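Long-range contacts in ABC transporter, substrate binding protein (Polyamine) (Agrobacterium tumefaciens, PDB 4EUO), which selectively binds gamma-amino-butanoic acid (GABA) as a periplasmic substrate-binding protein and probably delivers it to an ABC transporter for uptake: residues 106-111 with 190-195; 102-107 with 214-219; 129-134 with 173-178. One frame throughout, in Å; residues are numbered along the deposited sequence. Where two conformers were deposited one is given.

Interaction 1 (106-111 with 190-195); sequences GCNVDS and ASAEAP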
ATOM      1  N   GLY A 106      -9.726   0.986 -10.676  1.00  9.06           N
ATOM      2  CA  GLY A 106      -9.117   1.674 -11.815  1.00  9.62           C
ATOM      3  C   GLY A 106      -9.645   1.107 -13.110  1.00 11.48           C
ATOM      4  O   GLY A 106     -10.009  -0.076 -13.182  1.00 10.92           O
ATOM      5  N   CYS A 107      -9.701   1.975 -14.154  1.00 10.66           N
ATOM      6  CA  CYS A 107     -10.283   1.544 -15.391  1.00 10.72           C
ATOM      7  C   CYS A 107      -9.673   2.230 -16.599  1.00 12.16           C
ATOM      8  O   CYS A 107      -9.601   3.454 -16.650  1.00 12.50           O
ATOM      9  CB  CYS A 107     -11.792   1.769 -15.333  1.00 11.09           C
ATOM     10  SG  CYS A 107     -12.668   1.261 -16.830  1.00 13.72           S
ATOM     11  N   ASN A 108      -9.347   1.433 -17.615  1.00 12.70           N
ATOM     12  CA  ASN A 108      -8.896   1.956 -18.915  1.00 11.83           C
ATOM     13  C   ASN A 108     -10.226   2.209 -19.678  1.00 14.45           C
ATOM     14  O   ASN A 108     -10.769   1.335 -20.386  1.00 13.57           O
ATOM     15  CB  ASN A 108      -8.045   0.892 -19.597  1.00 13.61           C
ATOM     16  CG  ASN A 108      -7.542   1.284 -20.968  1.00 14.87           C
ATOM     17  OD1 ASN A 108      -8.174   2.077 -21.670  1.00 15.90           O
ATOM     18  ND2 ASN A 108      -6.407   0.749 -21.358  1.00 13.60           N
ATOM     19  N   VAL A 109     -10.775   3.388 -19.434  1.00 14.03           N
ATOM     20  CA  VAL A 109     -12.117   3.756 -19.874  1.00 15.50           C
ATOM     21  C   VAL A 109     -12.399   3.580 -21.375  1.00 19.37           C
ATOM     22  O   VAL A 109     -13.443   3.047 -21.756  1.00 17.69           O
ATOM     23  CB  VAL A 109     -12.508   5.160 -19.331  1.00 19.15           C
ATOM     24  CG1 VAL A 109     -11.547   6.276 -19.805  1.00 19.72           C
ATOM     25  CG2 VAL A 109     -13.960   5.499 -19.664  1.00 19.36           C
ATOM     26  N   ASP A 110     -11.433   3.952 -22.206  1.00 18.07           N
ATOM     27  CA  ASP A 110     -11.625   3.894 -23.651  1.00 19.21           C
ATOM     28  C   ASP A 110     -11.508   2.510 -24.251  1.00 23.72           C
ATOM     29  O   ASP A 110     -11.811   2.354 -25.433  1.00 25.33           O
ATOM     30  CB  ASP A 110     -10.703   4.910 -24.349  1.00 22.05           C
ATOM     31  CG  ASP A 110     -11.045   6.368 -24.081  1.00 33.08           C
ATOM     32  OD1 ASP A 110     -12.193   6.647 -23.630  1.00 33.29           O
ATOM     33  OD2 ASP A 110     -10.175   7.227 -24.313  1.00 38.20           O
ATOM     34  N   SER A 111     -11.105   1.496 -23.450  1.00 16.32           N
ATOM     35  CA  SER A 111     -10.941   0.127 -23.933  0.50 15.13           C
ATOM     36  C   SER A 111     -12.114  -0.786 -23.601  1.00 18.49           C
ATOM     37  O   SER A 111     -12.119  -1.955 -23.997  1.00 20.04           O
ATOM     38  CB  SER A 111      -9.660  -0.473 -23.364  0.50 16.11           C
ATOM     39  OG  SER A 111      -9.803  -0.637 -21.964  0.50 15.69           O
ATOM     40  N   ALA A 190      -3.196  -0.216 -18.291  1.00 12.48           N
ATOM     41  CA  ALA A 190      -2.877   0.596 -19.461  1.00 12.51           C
ATOM     42  C   ALA A 190      -2.927  -0.184 -20.782  1.00 13.29           C
ATOM     43  O   ALA A 190      -3.344   0.392 -21.797  1.00 16.09           O
ATOM     44  CB  ALA A 190      -1.517   1.279 -19.287  1.00 13.40           C
ATOM     45  N   SER A 191      -2.575  -1.448 -20.759  1.00 12.08           N
ATOM     46  CA  SER A 191      -2.550  -2.287 -21.971  1.00 12.14           C
ATOM     47  C   SER A 191      -3.936  -2.832 -22.308  1.00 16.08           C
ATOM     48  O   SER A 191      -4.109  -3.444 -23.374  1.00 15.29           O
ATOM     49  CB  SER A 191      -1.645  -3.484 -21.745  1.00 15.20           C
ATOM     50  OG  SER A 191      -2.181  -4.383 -20.793  1.00 15.52           O
ATOM     51  N   ALA A 192      -4.893  -2.713 -21.367  1.00 12.82           N
ATOM     52  CA  ALA A 192      -6.219  -3.307 -21.457  1.00 12.72           C
ATOM     53  C   ALA A 192      -6.134  -4.834 -21.465  1.00 13.98           C
ATOM     54  O   ALA A 192      -7.125  -5.500 -21.759  1.00 13.83           O
ATOM     55  CB  ALA A 192      -6.999  -2.788 -22.656  1.00 14.10           C
ATOM     56  N   GLU A 193      -4.994  -5.415 -21.019  1.00 12.70           N
ATOM     57  CA  GLU A 193      -4.936  -6.859 -20.827  1.00 13.42           C
ATOM     58  C   GLU A 193      -5.932  -7.219 -19.699  1.00 13.22           C
ATOM     59  O   GLU A 193      -6.573  -8.250 -19.733  1.00 13.79           O
ATOM     60  CB  GLU A 193      -3.509  -7.287 -20.472  1.00 14.91           C
ATOM     61  CG  GLU A 193      -3.236  -8.770 -20.418  1.00 21.34           C
ATOM     62  CD  GLU A 193      -1.765  -9.071 -20.184  1.00 22.32           C
ATOM     63  OE1 GLU A 193      -0.914  -8.188 -20.448  1.00 21.52           O
ATOM     64  OE2 GLU A 193      -1.472 -10.174 -19.678  1.00 30.24           O
ATOM     65  N   ALA A 194      -6.026  -6.362 -18.664  1.00 12.27           N
ATOM     66  CA  ALA A 194      -7.063  -6.444 -17.619  1.00 11.79           C
ATOM     67  C   ALA A 194      -7.440  -5.015 -17.399  1.00 12.87           C
ATOM     68  O   ALA A 194      -6.805  -4.288 -16.637  1.00 12.45           O
ATOM     69  CB  ALA A 194      -6.541  -7.087 -16.354  1.00 12.49           C
ATOM     70  N   PRO A 195      -8.426  -4.534 -18.176  1.00 10.81           N
ATOM     71  CA  PRO A 195      -8.685  -3.095 -18.230  1.00 11.02           C
ATOM     72  C   PRO A 195      -9.309  -2.452 -17.009  1.00 12.05           C
ATOM     73  O   PRO A 195      -9.428  -1.231 -16.943  1.00 12.38           O
ATOM     74  CB  PRO A 195      -9.575  -2.942 -19.464  1.00 13.28           C
ATOM     75  CG  PRO A 195     -10.313  -4.243 -19.512  1.00 15.87           C
ATOM     76  CD  PRO A 195      -9.267  -5.274 -19.134  1.00 12.21           C
TER
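Asn108 has CG anti to its backbone N (chi1 178°), and its ND2 ends beside the last turn of helix 182-190; in one of its two modelled conformers Ser111 sets OG between its own N and carbonyl carbon (chi1 67°), against Ala192 and Pro195. These residues belong to a turn at the end of strand 96-107, an inverse gamma turn centred on Asn108 followed by the 3-10 segment 109-111. It packs on the loop between helix 182-190 and strand 196-200, the antiparallel neighbour of strand 96-107 in the sheet of this periplasmic binding protein fold.

One strong bond crosses the contact. Asn108 N donates to Pro195 O at 2.7 Å, with an N-H...O angle of 169° and the donor nearly along the C=O axis. The same oxygen receives a CA-H...O contact from Cys107 CA at 3.3 Å, giving it one strong and one weak donor. Cys107 points its CB away overall, and its SG is tied to Cys115 in a disulfide.

The amide of Asn108 finds its hydrogen bond at the helix terminus, where ND2 donates to Ile189 O. Although ND2 also lies 3.1 Å from Ala190 O, the poor angle rules out a bond there. Just beyond, Ala192 leaves helical geometry with positive phi and directs its methyl group toward the turn, where its CB meets Ser111 CB at 3.6 Å. Apolar contact continues from Asn108 CB to Pro195 CB at 4.1 Å.

In the same conformer Ser111 OG is 3.4 Å from Pro195 CB and donates to Asn108 O at 2.7 Å. Ser111 N reaches that carbonyl oxygen too, at 3.1 Å, and both donors approach it from the same face of the carbonyl plane.

Interaction 2 (102-107 with 214-219); sequences SFVIGC and VETSWA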
ATOM      1  N   SER A 102      -5.577   3.932  -0.727  1.00  7.77           N
ATOM      2  CA  SER A 102      -6.774   3.156  -0.938  1.00  7.93           C
ATOM      3  C   SER A 102      -6.600   2.178  -2.075  1.00  8.69           C
ATOM      4  O   SER A 102      -5.873   2.474  -3.031  1.00  9.45           O
ATOM      5  CB  SER A 102      -7.931   4.056  -1.374  1.00  9.43           C
ATOM      6  OG  SER A 102      -8.294   4.906  -0.303  1.00  9.78           O
ATOM      7  N   PHE A 103      -7.306   1.058  -1.992  1.00  7.96           N
ATOM      8  CA  PHE A 103      -7.577   0.238  -3.151  1.00  7.55           C
ATOM      9  C   PHE A 103      -8.831   0.848  -3.793  1.00  8.29           C
ATOM     10  O   PHE A 103      -9.835   1.072  -3.102  1.00  8.59           O
ATOM     11  CB  PHE A 103      -7.864  -1.210  -2.794  1.00  8.96           C
ATOM     12  CG  PHE A 103      -6.627  -1.918  -2.344  1.00  8.20           C
ATOM     13  CD1 PHE A 103      -5.694  -2.373  -3.269  1.00  9.28           C
ATOM     14  CD2 PHE A 103      -6.386  -2.124  -1.001  1.00  8.13           C
ATOM     15  CE1 PHE A 103      -4.524  -3.017  -2.835  1.00  9.72           C
ATOM     16  CE2 PHE A 103      -5.223  -2.757  -0.579  1.00  9.91           C
ATOM     17  CZ  PHE A 103      -4.312  -3.231  -1.502  1.00  8.89           C
ATOM     18  N   VAL A 104      -8.749   1.140  -5.075  1.00  8.19           N
ATOM     19  CA  VAL A 104      -9.820   1.739  -5.870  1.00  7.67           C
ATOM     20  C   VAL A 104     -10.047   0.921  -7.103  1.00  8.71           C
ATOM     21  O   VAL A 104      -9.238   0.050  -7.469  1.00  8.51           O
ATOM     22  CB  VAL A 104      -9.439   3.182  -6.269  1.00  9.09           C
ATOM     23  CG1 VAL A 104      -9.278   4.059  -5.026  1.00  9.67           C
ATOM     24  CG2 VAL A 104      -8.145   3.202  -7.095  1.00  9.44           C
ATOM     25  N   ILE A 105     -11.148   1.232  -7.806  1.00  8.39           N
ATOM     26  CA  ILE A 105     -11.432   0.518  -9.038  1.00  8.55           C
ATOM     27  C   ILE A 105     -10.909   1.357 -10.187  1.00  9.37           C
ATOM     28  O   ILE A 105     -11.541   2.357 -10.584  1.00 10.23           O
ATOM     29  CB  ILE A 105     -12.929   0.189  -9.175  1.00 10.82           C
ATOM     30  CG1 ILE A 105     -13.406  -0.610  -7.942  1.00 10.90           C
ATOM     31  CG2 ILE A 105     -13.162  -0.608 -10.463  1.00 13.26           C
ATOM     32  CD1 ILE A 105     -14.939  -0.854  -7.901  1.00 14.77           C
ATOM     33  N   GLY A 106      -9.726   0.986 -10.676  1.00  9.06           N
ATOM     34  CA  GLY A 106      -9.117   1.674 -11.815  1.00  9.62           C
ATOM     35  C   GLY A 106      -9.645   1.107 -13.110  1.00 11.48           C
ATOM     36  O   GLY A 106     -10.009  -0.076 -13.182  1.00 10.92           O
ATOM     37  N   CYS A 107      -9.701   1.975 -14.154  1.00 10.66           N
ATOM     38  CA  CYS A 107     -10.283   1.544 -15.391  1.00 10.72           C
ATOM     39  C   CYS A 107      -9.673   2.230 -16.599  1.00 12.16           C
ATOM     40  O   CYS A 107      -9.601   3.454 -16.650  1.00 12.50           O
ATOM     41  CB  CYS A 107     -11.792   1.769 -15.333  1.00 11.09           C
ATOM     42  SG  CYS A 107     -12.668   1.261 -16.830  1.00 13.72           S
ATOM     43  N   VAL A 214      -6.989   7.196 -17.642  1.00 17.24           N
ATOM     44  CA  VAL A 214      -7.566   6.213 -16.721  1.00 16.37           C
ATOM     45  C   VAL A 214      -8.636   6.877 -15.888  1.00 19.33           C
ATOM     46  O   VAL A 214      -8.589   8.088 -15.652  1.00 22.76           O
ATOM     47  CB  VAL A 214      -6.513   5.514 -15.807  1.00 20.74           C
ATOM     48  CG1 VAL A 214      -5.656   4.537 -16.588  1.00 20.53           C
ATOM     49  CG2 VAL A 214      -5.645   6.516 -15.051  1.00 22.02           C
ATOM     50  N   GLU A 215      -9.642   6.103 -15.495  1.00 13.66           N
ATOM     51  CA  GLU A 215     -10.697   6.564 -14.612  1.00 14.35           C
ATOM     52  C   GLU A 215     -10.539   5.783 -13.300  1.00 15.43           C
ATOM     53  O   GLU A 215     -10.105   4.613 -13.299  1.00 14.87           O
ATOM     54  CB  GLU A 215     -12.043   6.191 -15.235  1.00 17.01           C
ATOM     55  CG  GLU A 215     -13.240   6.991 -14.784  1.00 30.15           C
ATOM     56  CD  GLU A 215     -14.372   6.797 -15.767  1.00 29.65           C
ATOM     57  OE1 GLU A 215     -15.149   5.833 -15.578  1.00 23.37           O
ATOM     58  OE2 GLU A 215     -14.426   7.538 -16.775  1.00 27.40           O
ATOM     59  N   THR A 216     -10.907   6.426 -12.195  1.00 12.12           N
ATOM     60  CA  THR A 216     -10.879   5.788 -10.886  1.00 11.08           C
ATOM     61  C   THR A 216     -12.263   5.931 -10.250  1.00 12.77           C
ATOM     62  O   THR A 216     -12.770   7.053 -10.174  1.00 12.75           O
ATOM     63  CB  THR A 216      -9.850   6.468  -9.973  1.00 13.26           C
ATOM     64  OG1 THR A 216      -8.540   6.206 -10.482  1.00 14.60           O
ATOM     65  CG2 THR A 216      -9.910   5.963  -8.563  1.00 14.79           C
ATOM     66  N   SER A 217     -12.846   4.820  -9.789  1.00  9.13           N
ATOM     67  CA  SER A 217     -14.035   4.888  -8.947  1.00  9.09           C
ATOM     68  C   SER A 217     -13.599   4.718  -7.501  1.00 11.21           C
ATOM     69  O   SER A 217     -12.955   3.705  -7.165  1.00 10.21           O
ATOM     70  CB  SER A 217     -15.072   3.836  -9.305  1.00 10.20           C
ATOM     71  OG  SER A 217     -16.119   3.925  -8.340  1.00 11.29           O
ATOM     72  N   TRP A 218     -13.975   5.685  -6.652  1.00  9.68           N
ATOM     73  CA  TRP A 218     -13.684   5.659  -5.219  1.00 10.11           C
ATOM     74  C   TRP A 218     -14.856   5.081  -4.417  1.00 10.60           C
ATOM     75  O   TRP A 218     -14.833   5.154  -3.172  1.00  9.68           O
ATOM     76  CB  TRP A 218     -13.380   7.072  -4.728  1.00 10.19           C
ATOM     77  CG  TRP A 218     -12.109   7.622  -5.298  1.00 10.56           C
ATOM     78  CD1 TRP A 218     -11.959   8.338  -6.458  1.00 13.35           C
ATOM     79  CD2 TRP A 218     -10.821   7.582  -4.681  1.00 10.09           C
ATOM     80  NE1 TRP A 218     -10.646   8.725  -6.606  1.00 12.43           N
ATOM     81  CE2 TRP A 218      -9.927   8.286  -5.518  1.00 12.10           C
ATOM     82  CE3 TRP A 218     -10.339   7.050  -3.472  1.00 10.16           C
ATOM     83  CZ2 TRP A 218      -8.579   8.444  -5.197  1.00 11.09           C
ATOM     84  CZ3 TRP A 218      -9.011   7.215  -3.153  1.00 10.79           C
ATOM     85  CH2 TRP A 218      -8.141   7.874  -4.023  1.00 10.92           C
ATOM     86  N   ALA A 219     -15.847   4.468  -5.099  1.00  9.05           N
ATOM     87  CA  ALA A 219     -16.990   3.916  -4.374  1.00  9.91           C
ATOM     88  C   ALA A 219     -16.556   2.736  -3.491  1.00 11.15           C
ATOM     89  O   ALA A 219     -16.058   1.728  -3.977  1.00 10.07           O
ATOM     90  CB  ALA A 219     -18.079   3.482  -5.358  1.00 11.19           C
TER
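Although Trp218 points its CB away from strand 102-107, its indole turns back to take Val104 CG1 over one face, a CH-pi contact spanning an antiparallel beta ladder. CG1 sits 3.8 Å from the centroid of the six-membered ring of Trp218 and 20° off its normal. Trp218 CG, anti to the carbonyl carbon (chi1 -67°), starts the ring on this course. Thr216 CG2 lies over the rim on the same face and meets Val104 CG2 at 3.6 Å. At the ring edge Ser102 OG approaches CZ3, while its hydrogen bond goes to Asn221 OD1.

The ladder is defined by two hydrogen-bonded pairs. Ile105 N reaches Ser217 O at 3.1 Å and Ser217 N reaches Ile105 O at 2.9 Å; Cys107 and Glu215 pair likewise, with Cys107 N to Glu215 O the more bent bond (133°). Between them Gly106 and Thr216 form a non-hydrogen-bonded pair.

Both strands also contribute to the GABA pocket: Phe99 and Tyr101 precede 102-107 on strand 96-107, and Asp226 follows the corner at Ala219. At the corner Ser217 makes an ST turn: its OG, also bonded to Lys117 O, accepts Ala219 N at 3.3 Å.

Interaction 3 (129-134 with 173-178); sequences PGKRTF and KSDIIW
The indole of Trp178 meets Phe134 at its six-membered ring, where CZ3 lies 3.9 Å from Phe134 CB; Ile176 CG2 sits 3.5 Å above the centre of one indole face. The Phe134 ring is met by Ile176 CG1 at its CD2 and by the ring of Phe123. At the in-plane edge of the Arg132 guanidinium lie Pro129 C and Gly130 N. NH1 donates to Gly130 O at 2.7 Å, within the guanidinium plane but 47° out of the carbonyl plane, and also to Phe128 O, while NE binds Leu122 O.

The two segments start adjacent parallel strands joined by a beta-alpha-beta crossover. Arg132 N to Asp175 O (2.9 Å) and Ile177 N to Arg132 O (3.0 Å) fix the register. Ile177 O accepts from a side chain: Thr133 OG1, anti to its backbone N (chi1 -173°), donates to it at 2.7 Å. Phe134 makes a backbone bond with Trp179.

At the loop end a water accepts from Gly130 N and donates to Asp175 OD2. Lys131 NZ makes only a long salt bridge to Asp175 OD1, 3.8 Å away, in one of two conformers. With Arg132 NH1 5.3 Å from Asp175 OD2 as well, the carboxylate is probably favoured in its ionised form; the length of the Lys131 pair, in this conformer, suggests that backbone bonds rather than ion pairing carry most of the join.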
ATOM      1  N   PRO A 129     -17.856  -7.588 -18.984  1.00 15.12           N
ATOM      2  CA  PRO A 129     -17.076  -8.762 -19.388  1.00 14.33           C
ATOM      3  C   PRO A 129     -15.571  -8.585 -19.425  1.00 15.47           C
ATOM      4  O   PRO A 129     -15.084  -7.469 -19.520  1.00 15.83           O
ATOM      5  CB  PRO A 129     -17.631  -9.107 -20.792  1.00 15.62           C
ATOM      6  CG  PRO A 129     -18.269  -7.891 -21.268  1.00 21.11           C
ATOM      7  CD  PRO A 129     -18.744  -7.113 -20.078  1.00 16.81           C
ATOM      8  N   GLY A 130     -14.876  -9.717 -19.383  1.00 14.98           N
ATOM      9  CA  GLY A 130     -13.448  -9.755 -19.612  1.00 14.29           C
ATOM     10  C   GLY A 130     -12.590  -9.936 -18.385  1.00 14.59           C
ATOM     11  O   GLY A 130     -13.071 -10.316 -17.316  1.00 13.98           O
ATOM     12  N   LYS A 131     -11.304  -9.682 -18.574  1.00 13.46           N
ATOM     13  CA  LYS A 131     -10.367  -9.873 -17.474  0.50 12.54           C
ATOM     14  C   LYS A 131     -10.366  -8.698 -16.523  1.00 14.06           C
ATOM     15  O   LYS A 131     -10.575  -7.565 -16.924  1.00 13.19           O
ATOM     16  CB  LYS A 131      -8.939 -10.191 -17.959  0.50 12.79           C
ATOM     17  CG  LYS A 131      -8.795 -11.432 -18.852  0.50 13.30           C
ATOM     18  CD  LYS A 131      -9.290 -12.733 -18.201  0.50 15.59           C
ATOM     19  CE  LYS A 131      -9.093 -13.945 -19.089  0.50 16.38           C
ATOM     20  NZ  LYS A 131      -9.757 -13.785 -20.414  0.50 24.70           N
ATOM     21  N   ARG A 132     -10.175  -9.006 -15.249  1.00 11.35           N
ATOM     22  CA  ARG A 132     -10.087  -8.002 -14.193  1.00 10.83           C
ATOM     23  C   ARG A 132      -8.879  -8.349 -13.364  1.00 11.01           C
ATOM     24  O   ARG A 132      -8.501  -9.513 -13.285  1.00 11.21           O
ATOM     25  CB  ARG A 132     -11.359  -7.904 -13.337  1.00 11.41           C
ATOM     26  CG  ARG A 132     -11.888  -9.238 -12.829  1.00 11.16           C
ATOM     27  CD  ARG A 132     -13.030  -9.760 -13.728  1.00 12.37           C
ATOM     28  NE  ARG A 132     -14.251  -8.967 -13.532  1.00 11.48           N
ATOM     29  CZ  ARG A 132     -15.108  -8.613 -14.492  1.00 13.44           C
ATOM     30  NH1 ARG A 132     -14.891  -8.975 -15.766  1.00 14.31           N
ATOM     31  NH2 ARG A 132     -16.201  -7.920 -14.189  1.00 12.92           N
ATOM     32  N   THR A 133      -8.280  -7.333 -12.739  1.00  9.70           N
ATOM     33  CA  THR A 133      -7.034  -7.567 -11.998  1.00  9.01           C
ATOM     34  C   THR A 133      -7.140  -7.255 -10.519  1.00 10.28           C
ATOM     35  O   THR A 133      -7.804  -6.294 -10.096  1.00 10.00           O
ATOM     36  CB  THR A 133      -5.862  -6.847 -12.716  1.00  9.98           C
ATOM     37  OG1 THR A 133      -4.646  -7.221 -12.075  1.00  9.83           O
ATOM     38  CG2 THR A 133      -5.943  -5.344 -12.696  1.00 10.67           C
ATOM     39  N   PHE A 134      -6.480  -8.092  -9.738  1.00  8.56           N
ATOM     40  CA  PHE A 134      -6.447  -7.995  -8.272  1.00  7.67           C
ATOM     41  C   PHE A 134      -5.042  -8.310  -7.814  1.00  9.26           C
ATOM     42  O   PHE A 134      -4.304  -9.045  -8.504  1.00  9.13           O
ATOM     43  CB  PHE A 134      -7.383  -9.037  -7.656  1.00  9.63           C
ATOM     44  CG  PHE A 134      -8.844  -8.734  -7.865  1.00  9.99           C
ATOM     45  CD1 PHE A 134      -9.515  -7.831  -7.043  1.00 10.75           C
ATOM     46  CD2 PHE A 134      -9.562  -9.369  -8.868  1.00 11.23           C
ATOM     47  CE1 PHE A 134     -10.881  -7.572  -7.219  1.00 11.69           C
ATOM     48  CE2 PHE A 134     -10.913  -9.058  -9.081  1.00 12.14           C
ATOM     49  CZ  PHE A 134     -11.569  -8.190  -8.241  1.00 11.30           C
ATOM     50  N   LYS A 173     -13.041 -16.289 -10.724  1.00 13.33           N
ATOM     51  CA  LYS A 173     -11.650 -16.719 -10.648  1.00 13.32           C
ATOM     52  C   LYS A 173     -10.963 -16.861 -11.995  1.00 15.53           C
ATOM     53  O   LYS A 173      -9.834 -16.402 -12.151  1.00 14.39           O
ATOM     54  CB  LYS A 173     -11.520 -17.999  -9.821  1.00 15.14           C
ATOM     55  CG  LYS A 173     -10.109 -18.235  -9.299  1.00 15.54           C
ATOM     56  CD  LYS A 173     -10.064 -19.515  -8.505  1.00 16.82           C
ATOM     57  CE  LYS A 173      -8.729 -19.711  -7.845  1.00 19.11           C
ATOM     58  NZ  LYS A 173      -8.666 -21.081  -7.251  1.00 24.96           N
ATOM     59  N   SER A 174     -11.635 -17.484 -12.984  1.00 15.05           N
ATOM     60  CA  SER A 174     -10.993 -17.689 -14.291  1.00 15.60           C
ATOM     61  C   SER A 174     -10.806 -16.402 -15.068  1.00 15.93           C
ATOM     62  O   SER A 174     -10.097 -16.382 -16.076  1.00 16.97           O
ATOM     63  CB  SER A 174     -11.741 -18.718 -15.132  1.00 19.36           C
ATOM     64  OG  SER A 174     -12.969 -18.189 -15.587  1.00 24.60           O
ATOM     65  N   ASP A 175     -11.435 -15.303 -14.612  1.00 13.51           N
ATOM     66  CA  ASP A 175     -11.303 -14.014 -15.277  1.00 13.15           C
ATOM     67  C   ASP A 175     -10.354 -13.050 -14.558  1.00 12.19           C
ATOM     68  O   ASP A 175     -10.225 -11.894 -14.961  1.00 13.74           O
ATOM     69  CB  ASP A 175     -12.663 -13.377 -15.589  1.00 15.06           C
ATOM     70  CG  ASP A 175     -13.280 -13.982 -16.863  1.00 25.90           C
ATOM     71  OD1 ASP A 175     -12.518 -14.251 -17.841  1.00 25.64           O
ATOM     72  OD2 ASP A 175     -14.501 -14.187 -16.885  1.00 29.81           O
ATOM     73  N   ILE A 176      -9.637 -13.573 -13.558  1.00 11.73           N
ATOM     74  CA  ILE A 176      -8.667 -12.740 -12.842  1.00 10.73           C
ATOM     75  C   ILE A 176      -7.264 -12.870 -13.469  1.00 12.22           C
ATOM     76  O   ILE A 176      -6.770 -14.001 -13.699  1.00 11.71           O
ATOM     77  CB  ILE A 176      -8.610 -13.124 -11.337  1.00 11.90           C
ATOM     78  CG1 ILE A 176      -9.970 -12.853 -10.659  1.00 12.56           C
ATOM     79  CG2 ILE A 176      -7.443 -12.348 -10.636  1.00 11.91           C
ATOM     80  CD1 ILE A 176     -10.060 -13.301  -9.223  1.00 12.68           C
ATOM     81  N   ILE A 177      -6.595 -11.743 -13.657  1.00 11.22           N
ATOM     82  CA  ILE A 177      -5.172 -11.719 -13.947  1.00  9.88           C
ATOM     83  C   ILE A 177      -4.590 -11.009 -12.694  1.00 11.80           C
ATOM     84  O   ILE A 177      -5.006  -9.876 -12.372  1.00 11.19           O
ATOM     85  CB  ILE A 177      -4.796 -10.956 -15.224  1.00 11.81           C
ATOM     86  CG1 ILE A 177      -5.401 -11.640 -16.460  1.00 12.28           C
ATOM     87  CG2 ILE A 177      -3.241 -10.880 -15.348  1.00 12.28           C
ATOM     88  CD1 ILE A 177      -5.127 -10.933 -17.745  1.00 12.68           C
ATOM     89  N   TRP A 178      -3.676 -11.650 -11.995  1.00 10.54           N
ATOM     90  CA  TRP A 178      -3.148 -11.099 -10.757  1.00  9.78           C
ATOM     91  C   TRP A 178      -2.038 -10.110 -11.001  1.00 11.00           C
ATOM     92  O   TRP A 178      -1.267 -10.285 -11.948  1.00 11.53           O
ATOM     93  CB  TRP A 178      -2.608 -12.246  -9.889  1.00 10.46           C
ATOM     94  CG  TRP A 178      -3.638 -13.290  -9.605  1.00 10.10           C
ATOM     95  CD1 TRP A 178      -3.793 -14.496 -10.252  1.00 12.45           C
ATOM     96  CD2 TRP A 178      -4.638 -13.243  -8.589  1.00  9.66           C
ATOM     97  NE1 TRP A 178      -4.840 -15.192  -9.696  1.00 12.22           N
ATOM     98  CE2 TRP A 178      -5.387 -14.438  -8.678  1.00 11.59           C
ATOM     99  CE3 TRP A 178      -5.002 -12.279  -7.616  1.00 10.37           C
ATOM    100  CZ2 TRP A 178      -6.462 -14.707  -7.822  1.00 11.84           C
ATOM    101  CZ3 TRP A 178      -6.058 -12.556  -6.770  1.00 11.30           C
ATOM    102  CH2 TRP A 178      -6.780 -13.754  -6.880  1.00 12.26           C
TER
HETATM  103  O   HOH W   1     -15.971 -12.362 -19.025  1.00 37.30           O

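Overall arrangement
From the N terminus, strand 96-107 supplies the first segments of interactions 2 and 1, which share Gly106 and Cys107. The chain then reaches 129-134 and returns at 173-178, so interaction 3 closes the shortest loop, lying wholly within those of the other two. Interaction 1 closes next, at 190-195, within the longer loop of interaction 2, which closes last, at 214-219; none cross. All three reach one sheet: interaction 2 pairs strands 96-107 and 215-229, interaction 3 pairs 132-135 and 176-179, and interaction 1 joins strand 96-107 to the loop entering strand 196-200. That loop packs on interaction 3, Pro195 CD lying 3.4 Å from Lys131 O; interactions 2 and 3 do not touch.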